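PDB 6XYC: acetyl xylan esterase from Metagenome, which hydrolyses acetyl and feruloyl esters of xylan, probably as a serine esterase of the alpha/beta-hydrolase fold. Local coordinates for residues V215-D221 with Y245-K251; A182-A186 with K197-E201; Y8-N14 with L27-K33. One frame throughout, in Å; residues are numbered along the deposited sequence.

Interaction 1: V215-D221 with Y245-K251; sequences VDKDDPD and YDNAGAK
A surface contact joins loop 215-221 to the last turn of helix 236-248 and the residues after it, at one edge of the alpha/beta-hydrolase sheet, just before strands 222-227 and 252-257. Residues 245-251 finish helix 236-248 in a Schellman motif: Gly249 takes positive phi (79/9), and Ala250 N bonds back to Tyr245 O at 3.0 Å and Gly249 N to Asp246 O at 3.3 Å. A CB on residue 249 would be jammed against Ala248 O, which accounts for the glycine.

Asp216-Asp219 form a type I beta turn closed by Asp219 N to Asp216 O at 2.9 Å. Its side chains brace it: Asp218 N donates to Asp216 OD1 (2.7 Å, an Asx turn) and Asp216 N to Asp219 OD2 (2.7 Å). Lys217 sits over the helix end, its CA 4.2 Å from Ala250 CA and its CB 3.4 Å from Ala248 O.

Val215 (chi1 t) gives the apolar part, with CG1 3.5 Å from the centroid of the Tyr245 ring and 6° off its normal, a CH-pi contact; CG1 also lies 4.2 Å from Ala248 CB and 4.3 Å from Ala250 CB. Val132 adds to this patch.

No hydrogen bond crosses directly; the polar links run through three waters. One accepts from Lys217 N (2.7 Å) and donates to Ala248 O (2.8 Å); another links Lys251 N (2.7 Å) with Asp219 O and Asp221 OD1 (both 3.0 Å), Asp221 OD2 being hydrogen-bonded to Gln282; the third accepts from Tyr245 OH at 2.8 Å and donates to Pro220 O at 2.6 Å.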
loop_
_atom_site.group_PDB
_atom_site.type_symbol
_atom_site.label_atom_id
_atom_site.label_comp_id
_atom_site.label_asym_id
_atom_site.label_seq_id
_atom_site.Cartn_x
_atom_site.Cartn_y
_atom_site.Cartn_z
ATOM N N VAL A 215 14.319 4.450 -2.090
ATOM C CA VAL A 215 13.795 5.805 -2.192
ATOM C C VAL A 215 14.713 6.639 -3.076
ATOM O O VAL A 215 15.943 6.611 -2.929
ATOM C CB VAL A 215 13.656 6.420 -0.794
ATOM C CG1 VAL A 215 13.043 7.802 -0.881
ATOM C CG2 VAL A 215 12.825 5.509 0.094
ATOM N N ASP A 216 14.117 7.393 -3.998
ATOM C CA ASP A 216 14.857 8.235 -4.926
ATOM C C ASP A 216 14.194 9.604 -4.981
ATOM O O ASP A 216 12.994 9.739 -4.723
ATOM C CB ASP A 216 14.902 7.617 -6.329
ATOM C CG ASP A 216 15.677 8.467 -7.318
ATOM O OD1 ASP A 216 15.175 9.547 -7.696
ATOM O OD2 ASP A 216 16.786 8.060 -7.718
ATOM N N LYS A 217 14.989 10.620 -5.327
ATOM C CA LYS A 217 14.480 11.987 -5.402
ATOM C C LYS A 217 13.223 12.089 -6.257
ATOM O O LYS A 217 12.378 12.958 -6.018
ATOM C CB LYS A 217 15.596 12.897 -5.940
ATOM C CG LYS A 217 15.146 14.034 -6.828
ATOM C CD LYS A 217 16.341 14.661 -7.557
ATOM C CE LYS A 217 16.752 13.847 -8.776
ATOM N NZ LYS A 217 15.946 14.190 -9.978
ATOM N N ASP A 218 13.072 11.205 -7.239
ATOM C CA ASP A 218 11.980 11.300 -8.196
ATOM C C ASP A 218 10.726 10.549 -7.762
ATOM O O ASP A 218 9.769 10.478 -8.542
ATOM C CB ASP A 218 12.420 10.769 -9.567
ATOM C CG ASP A 218 13.431 11.668 -10.248
ATOM O OD1 ASP A 218 13.469 12.877 -9.936
ATOM O OD2 ASP A 218 14.193 11.167 -11.103
ATOM N N ASP A 219 10.701 9.986 -6.557
ATOM C CA ASP A 219 9.535 9.237 -6.119
ATOM C C ASP A 219 8.340 10.172 -5.922
ATOM O O ASP A 219 8.514 11.357 -5.621
ATOM C CB ASP A 219 9.819 8.510 -4.809
ATOM C CG ASP A 219 10.792 7.369 -4.976
ATOM O OD1 ASP A 219 10.940 6.864 -6.107
ATOM O OD2 ASP A 219 11.408 6.968 -3.970
ATOM N N PRO A 220 7.118 9.665 -6.082
ATOM C CA PRO A 220 5.944 10.471 -5.719
ATOM C C PRO A 220 5.987 10.861 -4.247
ATOM O O PRO A 220 6.615 10.197 -3.418
ATOM C CB PRO A 220 4.755 9.545 -6.023
ATOM C CG PRO A 220 5.342 8.152 -6.105
ATOM C CD PRO A 220 6.752 8.333 -6.597
ATOM N N ASP A 221 5.310 11.963 -3.924
ATOM C CA ASP A 221 5.248 12.423 -2.542
ATOM C C ASP A 221 4.601 11.366 -1.655
ATOM O O ASP A 221 3.721 10.613 -2.086
ATOM C CB ASP A 221 4.445 13.720 -2.439
ATOM C CG ASP A 221 5.134 14.891 -3.108
ATOM O OD1 ASP A 221 6.159 14.680 -3.783
ATOM O OD2 ASP A 221 4.637 16.023 -2.955
ATOM N N TYR A 245 13.711 9.677 3.032
ATOM C CA TYR A 245 13.144 10.595 2.050
ATOM C C TYR A 245 13.828 11.956 2.124
ATOM O O TYR A 245 14.191 12.539 1.097
ATOM C CB TYR A 245 11.637 10.737 2.261
ATOM C CG TYR A 245 10.813 9.751 1.460
ATOM C CD1 TYR A 245 10.698 8.433 1.869
ATOM C CD2 TYR A 245 10.156 10.139 0.294
ATOM C CE1 TYR A 245 9.949 7.524 1.155
ATOM C CE2 TYR A 245 9.404 9.228 -0.437
ATOM C CZ TYR A 245 9.313 7.921 0.007
ATOM O OH TYR A 245 8.573 7.000 -0.695
ATOM N N ASP A 246 14.016 12.473 3.341
ATOM C CA ASP A 246 14.705 13.746 3.528
ATOM C C ASP A 246 16.089 13.719 2.889
ATOM O O ASP A 246 16.457 14.620 2.128
ATOM C CB ASP A 246 14.807 14.066 5.020
ATOM C CG ASP A 246 13.488 14.515 5.621
ATOM O OD1 ASP A 246 13.438 14.728 6.851
ATOM O OD2 ASP A 246 12.499 14.668 4.873
ATOM N N ASN A 247 16.865 12.676 3.175
ATOM C CA ASN A 247 18.248 12.625 2.715
ATOM C C ASN A 247 18.354 12.302 1.231
ATOM O O ASN A 247 19.385 12.601 0.618
ATOM C CB ASN A 247 19.037 11.592 3.522
ATOM C CG ASN A 247 19.560 12.151 4.831
ATOM O OD1 ASN A 247 20.258 13.165 4.852
ATOM N ND2 ASN A 247 19.230 11.491 5.931
ATOM N N ALA A 248 17.322 11.700 0.638
ATOM C CA ALA A 248 17.338 11.404 -0.790
ATOM C C ALA A 248 16.860 12.575 -1.635
ATOM O O ALA A 248 16.878 12.477 -2.866
ATOM C CB ALA A 248 16.473 10.174 -1.088
ATOM N N GLY A 249 16.450 13.676 -1.014
ATOM C CA GLY A 249 15.887 14.785 -1.751
ATOM C C GLY A 249 14.449 14.603 -2.174
ATOM O O GLY A 249 13.942 15.417 -2.956
ATOM N N ALA A 250 13.776 13.565 -1.687
ATOM C CA ALA A 250 12.373 13.334 -1.995
ATOM C C ALA A 250 11.504 14.059 -0.972
ATOM O O ALA A 250 12.000 14.653 -0.011
ATOM C CB ALA A 250 12.081 11.835 -2.020
ATOM N N LYS A 251 10.187 14.014 -1.172
ATOM C CA LYS A 251 9.250 14.766 -0.345
ATOM C C LYS A 251 8.417 13.804 0.489
ATOM O O LYS A 251 7.649 13.000 -0.056
ATOM C CB LYS A 251 8.344 15.655 -1.199
ATOM C CG LYS A 251 7.499 16.638 -0.383
ATOM C CD LYS A 251 8.364 17.596 0.422
ATOM C CE LYS A 251 7.533 18.409 1.406
ATOM N NZ LYS A 251 7.598 17.888 2.796
HETATM O O HOH W 1 17.680 10.584 -4.819
HETATM O O HOH W 2 8.872 13.358 -3.474
HETATM O O HOH W 3 6.965 7.645 -2.867
#

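Interaction 2: A182-A186 with K197-E201; sequences APNDA and KDPRE
Arg200 lays its guanidinium against Asp185, whose CB sits over one face 3.6 Å from NH2, while Arg200 CG reaches Pro183 O (3.3 Å) and Asn184 O (3.4 Å). Its chi angles (m, t, m) curl the side chain back to Asp198: NH2 to OD2 is 2.9 Å, a salt bridge, and NE to OD1 is 3.1 Å. Arg200 N also donates to Asp198 OD1 (3.0 Å), an Asx turn leading into the 3-10 turn 199-201.

The segments run roughly antiparallel, 147° apart, with CA pairs Pro183-Arg200 at 5.2 Å and Ala186-Asp198 at 4.1 Å. No hydrogen bond joins them; prolines pack instead, Pro183 CB to Pro199 CB at 3.9 Å, and Pro199 CD meets Asn184 O at 3.2 Å.

Asn184 points its CA-to-CB bond away from 197-201 and lines the inhibitor pocket, nearest atoms about 3 Å from the bound sulfonyl fluoride, with ND2 hydrogen-bonded to Glu190. The segments precede and follow helix 189-193, and Pro199 packs on it and on Val206 of helix 203-208.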
loop_
_atom_site.group_PDB
_atom_site.type_symbol
_atom_site.label_atom_id
_atom_site.label_comp_id
_atom_site.label_asym_id
_atom_site.label_seq_id
_atom_site.Cartn_x
_atom_site.Cartn_y
_atom_site.Cartn_z
ATOM N N ALA A 182 17.757 -4.477 14.497
ATOM C CA ALA A 182 18.252 -5.708 13.899
ATOM C C ALA A 182 17.092 -6.421 13.227
ATOM O O ALA A 182 15.927 -6.090 13.477
ATOM C CB ALA A 182 18.907 -6.611 14.952
ATOM N N PRO A 183 17.375 -7.402 12.367
ATOM C CA PRO A 183 16.296 -8.195 11.761
ATOM C C PRO A 183 15.687 -9.162 12.770
ATOM O O PRO A 183 16.317 -9.561 13.754
ATOM C CB PRO A 183 16.987 -8.948 10.612
ATOM C CG PRO A 183 18.378 -8.307 10.467
ATOM C CD PRO A 183 18.700 -7.787 11.847
ATOM N N ASN A 184 14.424 -9.517 12.522
ATOM C CA ASN A 184 13.716 -10.477 13.348
ATOM C C ASN A 184 14.174 -11.898 13.024
ATOM O O ASN A 184 14.911 -12.139 12.067
ATOM C CB ASN A 184 12.206 -10.353 13.145
ATOM C CG ASN A 184 11.562 -9.368 14.098
ATOM O OD1 ASN A 184 11.889 -9.324 15.285
ATOM N ND2 ASN A 184 10.628 -8.580 13.586
ATOM N N ASP A 185 13.717 -12.854 13.835
ATOM C CA ASP A 185 14.103 -14.245 13.655
ATOM C C ASP A 185 13.094 -14.949 12.742
ATOM O O ASP A 185 12.183 -14.329 12.184
ATOM C CB ASP A 185 14.271 -14.930 15.014
ATOM C CG ASP A 185 12.960 -15.125 15.765
ATOM O OD1 ASP A 185 11.873 -14.996 15.162
ATOM O OD2 ASP A 185 13.013 -15.412 16.982
ATOM N N ALA A 186 13.252 -16.264 12.573
ATOM C CA ALA A 186 12.464 -17.016 11.602
ATOM C C ALA A 186 11.016 -17.206 12.028
ATOM O O ALA A 186 10.221 -17.749 11.251
ATOM C CB ALA A 186 13.119 -18.377 11.353
ATOM N N LYS A 197 12.656 -18.233 5.901
ATOM C CA LYS A 197 14.070 -18.104 6.211
ATOM C C LYS A 197 14.242 -17.168 7.407
ATOM O O LYS A 197 13.353 -16.383 7.732
ATOM C CB LYS A 197 14.835 -17.565 4.999
ATOM C CG LYS A 197 14.689 -18.405 3.721
ATOM C CD LYS A 197 15.321 -17.695 2.522
ATOM C CE LYS A 197 15.076 -18.431 1.220
ATOM N NZ LYS A 197 13.802 -18.062 0.574
ATOM N N ASP A 198 15.401 -17.259 8.061
ATOM C CA ASP A 198 15.734 -16.379 9.176
ATOM C C ASP A 198 16.182 -15.032 8.623
ATOM O O ASP A 198 17.255 -14.946 8.012
ATOM C CB ASP A 198 16.829 -17.000 10.042
ATOM C CG ASP A 198 17.136 -16.181 11.289
ATOM O OD1 ASP A 198 16.625 -15.048 11.416
ATOM O OD2 ASP A 198 17.897 -16.675 12.149
ATOM N N PRO A 199 15.403 -13.959 8.803
ATOM C CA PRO A 199 15.849 -12.655 8.278
ATOM C C PRO A 199 17.253 -12.276 8.726
ATOM O O PRO A 199 17.964 -11.574 7.998
ATOM C CB PRO A 199 14.792 -11.678 8.819
ATOM C CG PRO A 199 13.552 -12.530 8.994
ATOM C CD PRO A 199 14.095 -13.867 9.481
ATOM N N ARG A 200 17.677 -12.732 9.910
ATOM C CA ARG A 200 19.012 -12.416 10.401
ATOM C C ARG A 200 20.098 -13.063 9.553
ATOM O O ARG A 200 21.258 -12.645 9.630
ATOM C CB ARG A 200 19.165 -12.853 11.853
ATOM C CG ARG A 200 18.268 -12.115 12.822
ATOM C CD ARG A 200 18.300 -12.783 14.188
ATOM N NE ARG A 200 17.876 -14.178 14.120
ATOM C CZ ARG A 200 17.986 -15.046 15.123
ATOM N NH1 ARG A 200 18.506 -14.665 16.282
ATOM N NH2 ARG A 200 17.571 -16.295 14.966
ATOM N N GLU A 201 19.751 -14.059 8.741
ATOM C CA GLU A 201 20.716 -14.723 7.877
ATOM C C GLU A 201 20.544 -14.367 6.411
ATOM O O GLU A 201 21.241 -14.941 5.567
ATOM C CB GLU A 201 20.609 -16.247 8.026
ATOM C CG GLU A 201 20.888 -16.769 9.420
ATOM C CD GLU A 201 20.403 -18.191 9.619
ATOM O OE1 GLU A 201 20.090 -18.859 8.610
ATOM O OE2 GLU A 201 20.333 -18.639 10.782
#

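Interaction 3: Y8-N14 with L27-K33; sequences YSTSWTN and LDIYLPK
Leu27, one residue into strand 26-32, packs on Ile75 and Ile77 of strand 73-77, and the first strand runs alongside antiparallel (177° between strands 10-13 and 27-32, axes 4.6 Å apart). Asp28 follows: chi1 m brings OD1 to Asn14 N at 2.8 Å, where Asn14 has left the extended conformation (58/52), and the same OD1 makes a salt bridge with Lys56, which also binds Asn14 OD1.

Ile29 forms a hydrogen-bonded pair with Trp12, Ile29 N to Trp12 O at 2.7 Å and Trp12 N to Ile29 O at 2.8 Å. On that face Ile29 CG2 lies 3.8 Å from Trp12 CE3, and the indole meets Tyr108 edge-to-face.

Tyr30 faces Ser11 as a non-hydrogen-bonded pair, CA atoms 4.5 Å apart. These strands make the N-terminal beta hairpin at one edge of the alpha/beta-hydrolase sheet, and strand 26-32 continues the sheet by pairing antiparallel with strand 73-77. Tyr30 (chi1 m) points its ring edge at the face of Tyr8 (chi1 p), centroids 4.9 Å apart and planes at 62°; helix 56-69 touches Tyr30 through Ser60 and Leu68.

Leu31 N donates to Thr10 O (2.9 Å) and Leu31 O accepts from Ser9 N (2.9 Å); Leu31 CD1 touches the edge of the Trp12 ring at CZ3, 3.8 Å away. Pro32, with no amide proton to give, accepts through its O from Ser9 OG at 2.8 Å. Lys33 folds back, chi2 and chi3 both p, so that NZ donates a hydrogen bond to Tyr8 O at 2.5 Å.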
loop_
_atom_site.group_PDB
_atom_site.type_symbol
_atom_site.label_atom_id
_atom_site.label_comp_id
_atom_site.label_asym_id
_atom_site.label_seq_id
_atom_site.Cartn_x
_atom_site.Cartn_y
_atom_site.Cartn_z
ATOM N N TYR A 8 -21.363 5.832 -0.920
ATOM C CA TYR A 8 -21.081 5.603 -2.330
ATOM C C TYR A 8 -22.368 5.527 -3.142
ATOM O O TYR A 8 -23.419 5.112 -2.649
ATOM C CB TYR A 8 -20.252 4.312 -2.541
ATOM C CG TYR A 8 -20.883 3.030 -2.012
ATOM C CD1 TYR A 8 -21.654 2.218 -2.838
ATOM C CD2 TYR A 8 -20.695 2.624 -0.697
ATOM C CE1 TYR A 8 -22.232 1.050 -2.361
ATOM C CE2 TYR A 8 -21.268 1.457 -0.213
ATOM C CZ TYR A 8 -22.031 0.673 -1.049
ATOM O OH TYR A 8 -22.601 -0.487 -0.578
ATOM N N SER A 9 -22.259 5.935 -4.407
ATOM C CA SER A 9 -23.355 5.855 -5.361
ATOM C C SER A 9 -23.315 4.591 -6.204
ATOM O O SER A 9 -24.357 4.175 -6.729
ATOM C CB SER A 9 -23.329 7.070 -6.296
ATOM O OG SER A 9 -22.132 7.082 -7.056
ATOM N N THR A 10 -22.145 3.971 -6.331
ATOM C CA THR A 10 -21.930 2.843 -7.220
ATOM C C THR A 10 -20.888 1.943 -6.577
ATOM O O THR A 10 -19.912 2.431 -5.999
ATOM C CB THR A 10 -21.455 3.304 -8.600
ATOM O OG1 THR A 10 -22.326 4.326 -9.093
ATOM C CG2 THR A 10 -21.442 2.150 -9.577
ATOM N N SER A 11 -21.104 0.635 -6.670
ATOM C CA SER A 11 -20.136 -0.326 -6.175
ATOM C C SER A 11 -20.060 -1.496 -7.139
ATOM O O SER A 11 -21.077 -1.949 -7.671
ATOM C CB SER A 11 -20.498 -0.828 -4.770
ATOM O OG SER A 11 -21.700 -1.578 -4.779
ATOM N N TRP A 12 -18.836 -1.947 -7.390
ATOM C CA TRP A 12 -18.565 -3.245 -7.991
ATOM C C TRP A 12 -17.751 -4.023 -6.966
ATOM O O TRP A 12 -16.676 -3.566 -6.563
ATOM C CB TRP A 12 -17.778 -3.125 -9.294
ATOM C CG TRP A 12 -18.442 -2.420 -10.442
ATOM C CD1 TRP A 12 -19.146 -2.995 -11.466
ATOM C CD2 TRP A 12 -18.409 -1.016 -10.718
ATOM N NE1 TRP A 12 -19.568 -2.029 -12.348
ATOM C CE2 TRP A 12 -19.132 -0.806 -11.909
ATOM C CE3 TRP A 12 -17.847 0.087 -10.066
ATOM C CZ2 TRP A 12 -19.304 0.462 -12.464
ATOM C CZ3 TRP A 12 -18.024 1.347 -10.615
ATOM C CH2 TRP A 12 -18.750 1.524 -11.802
ATOM N N THR A 13 -18.249 -5.178 -6.528
ATOM C CA THR A 13 -17.493 -5.983 -5.581
ATOM C C THR A 13 -17.043 -7.291 -6.219
ATOM O O THR A 13 -17.710 -7.837 -7.105
ATOM C CB THR A 13 -18.301 -6.270 -4.305
ATOM O OG1 THR A 13 -19.577 -6.830 -4.634
ATOM C CG2 THR A 13 -18.490 -4.985 -3.508
ATOM N N ASN A 14 -15.878 -7.765 -5.771
ATOM C CA ASN A 14 -15.308 -9.033 -6.229
ATOM C C ASN A 14 -15.099 -9.035 -7.744
ATOM O O ASN A 14 -15.530 -9.941 -8.462
ATOM C CB ASN A 14 -16.177 -10.201 -5.773
ATOM C CG ASN A 14 -16.047 -10.456 -4.283
ATOM O OD1 ASN A 14 -14.947 -10.675 -3.780
ATOM N ND2 ASN A 14 -17.163 -10.404 -3.567
ATOM N N LEU A 27 -10.877 -7.333 -6.314
ATOM C CA LEU A 27 -10.925 -6.007 -5.720
ATOM C C LEU A 27 -12.364 -5.519 -5.699
ATOM O O LEU A 27 -13.236 -6.071 -6.374
ATOM C CB LEU A 27 -10.035 -5.013 -6.482
ATOM C CG LEU A 27 -10.157 -4.930 -8.001
ATOM C CD1 LEU A 27 -11.349 -4.097 -8.409
ATOM C CD2 LEU A 27 -8.857 -4.355 -8.565
ATOM N N ASP A 28 -12.604 -4.483 -4.900
ATOM C CA ASP A 28 -13.893 -3.808 -4.835
ATOM C C ASP A 28 -13.703 -2.359 -5.257
ATOM O O ASP A 28 -12.692 -1.736 -4.918
ATOM C CB ASP A 28 -14.483 -3.872 -3.426
ATOM C CG ASP A 28 -14.592 -5.289 -2.899
ATOM O OD1 ASP A 28 -14.779 -6.220 -3.715
ATOM O OD2 ASP A 28 -14.485 -5.458 -1.669
ATOM N N ILE A 29 -14.672 -1.820 -5.995
ATOM C CA ILE A 29 -14.610 -0.444 -6.481
ATOM C C ILE A 29 -15.846 0.299 -5.995
ATOM O O ILE A 29 -16.969 -0.176 -6.182
ATOM C CB ILE A 29 -14.518 -0.389 -8.017
ATOM C CG1 ILE A 29 -13.274 -1.126 -8.515
ATOM C CG2 ILE A 29 -14.502 1.054 -8.489
ATOM C CD1 ILE A 29 -13.219 -1.279 -10.021
ATOM N N TYR A 30 -15.644 1.466 -5.389
ATOM C CA TYR A 30 -16.726 2.319 -4.908
ATOM C C TYR A 30 -16.555 3.722 -5.479
ATOM O O TYR A 30 -15.447 4.262 -5.471
ATOM C CB TYR A 30 -16.749 2.397 -3.377
ATOM C CG TYR A 30 -16.869 1.066 -2.677
ATOM C CD1 TYR A 30 -18.109 0.530 -2.375
ATOM C CD2 TYR A 30 -15.738 0.351 -2.303
ATOM C CE1 TYR A 30 -18.224 -0.682 -1.726
ATOM C CE2 TYR A 30 -15.842 -0.867 -1.659
ATOM C CZ TYR A 30 -17.092 -1.378 -1.371
ATOM O OH TYR A 30 -17.212 -2.588 -0.727
ATOM N N LEU A 31 -17.659 4.318 -5.973
ATOM C CA LEU A 31 -17.637 5.701 -6.432
ATOM C C LEU A 31 -18.406 6.591 -5.454
ATOM O O LEU A 31 -19.409 6.151 -4.884
ATOM C CB LEU A 31 -18.252 5.842 -7.826
ATOM C CG LEU A 31 -17.740 4.872 -8.894
ATOM C CD1 LEU A 31 -18.480 5.087 -10.210
ATOM C CD2 LEU A 31 -16.234 5.015 -9.087
ATOM N N PRO A 32 -17.976 7.839 -5.246
ATOM C CA PRO A 32 -18.593 8.658 -4.194
ATOM C C PRO A 32 -20.082 8.885 -4.416
ATOM O O PRO A 32 -20.582 8.873 -5.542
ATOM C CB PRO A 32 -17.815 9.980 -4.261
ATOM C CG PRO A 32 -16.504 9.631 -4.910
ATOM C CD PRO A 32 -16.810 8.502 -5.863
ATOM N N LYS A 33 -20.791 9.103 -3.306
ATOM C CA LYS A 33 -22.208 9.448 -3.377
ATOM C C LYS A 33 -22.422 10.690 -4.226
ATOM O O LYS A 33 -23.277 10.712 -5.120
ATOM C CB LYS A 33 -22.758 9.657 -1.967
ATOM C CG LYS A 33 -24.213 10.109 -1.920
ATOM C CD LYS A 33 -25.209 8.948 -2.074
ATOM C CE LYS A 33 -24.830 7.708 -1.273
ATOM N NZ LYS A 33 -25.388 6.455 -1.847
#

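How the interactions relate
Along the chain interaction 3 comes first, then interaction 2, then interaction 1, each closing before the next opens. Interactions 1 and 3 lie on opposite sides of the chain's centre, 33 Å apart between centres, and are both connected with the same sheet: the hairpin 8-16/26-32 begins it, and interaction 1 lies just before strands 222-227 and 252-257, which finish it. Interaction 2 stands off the sheet, 28 Å between centres from interaction 1 and 40 Å from interaction 3, in the excursion after strand 164-168. Of the three it alone contributes to the inhibitor pocket, whose other residues include Ser121 and His262, probably the catalytic pair; the others lie by opposite edges of the sheet.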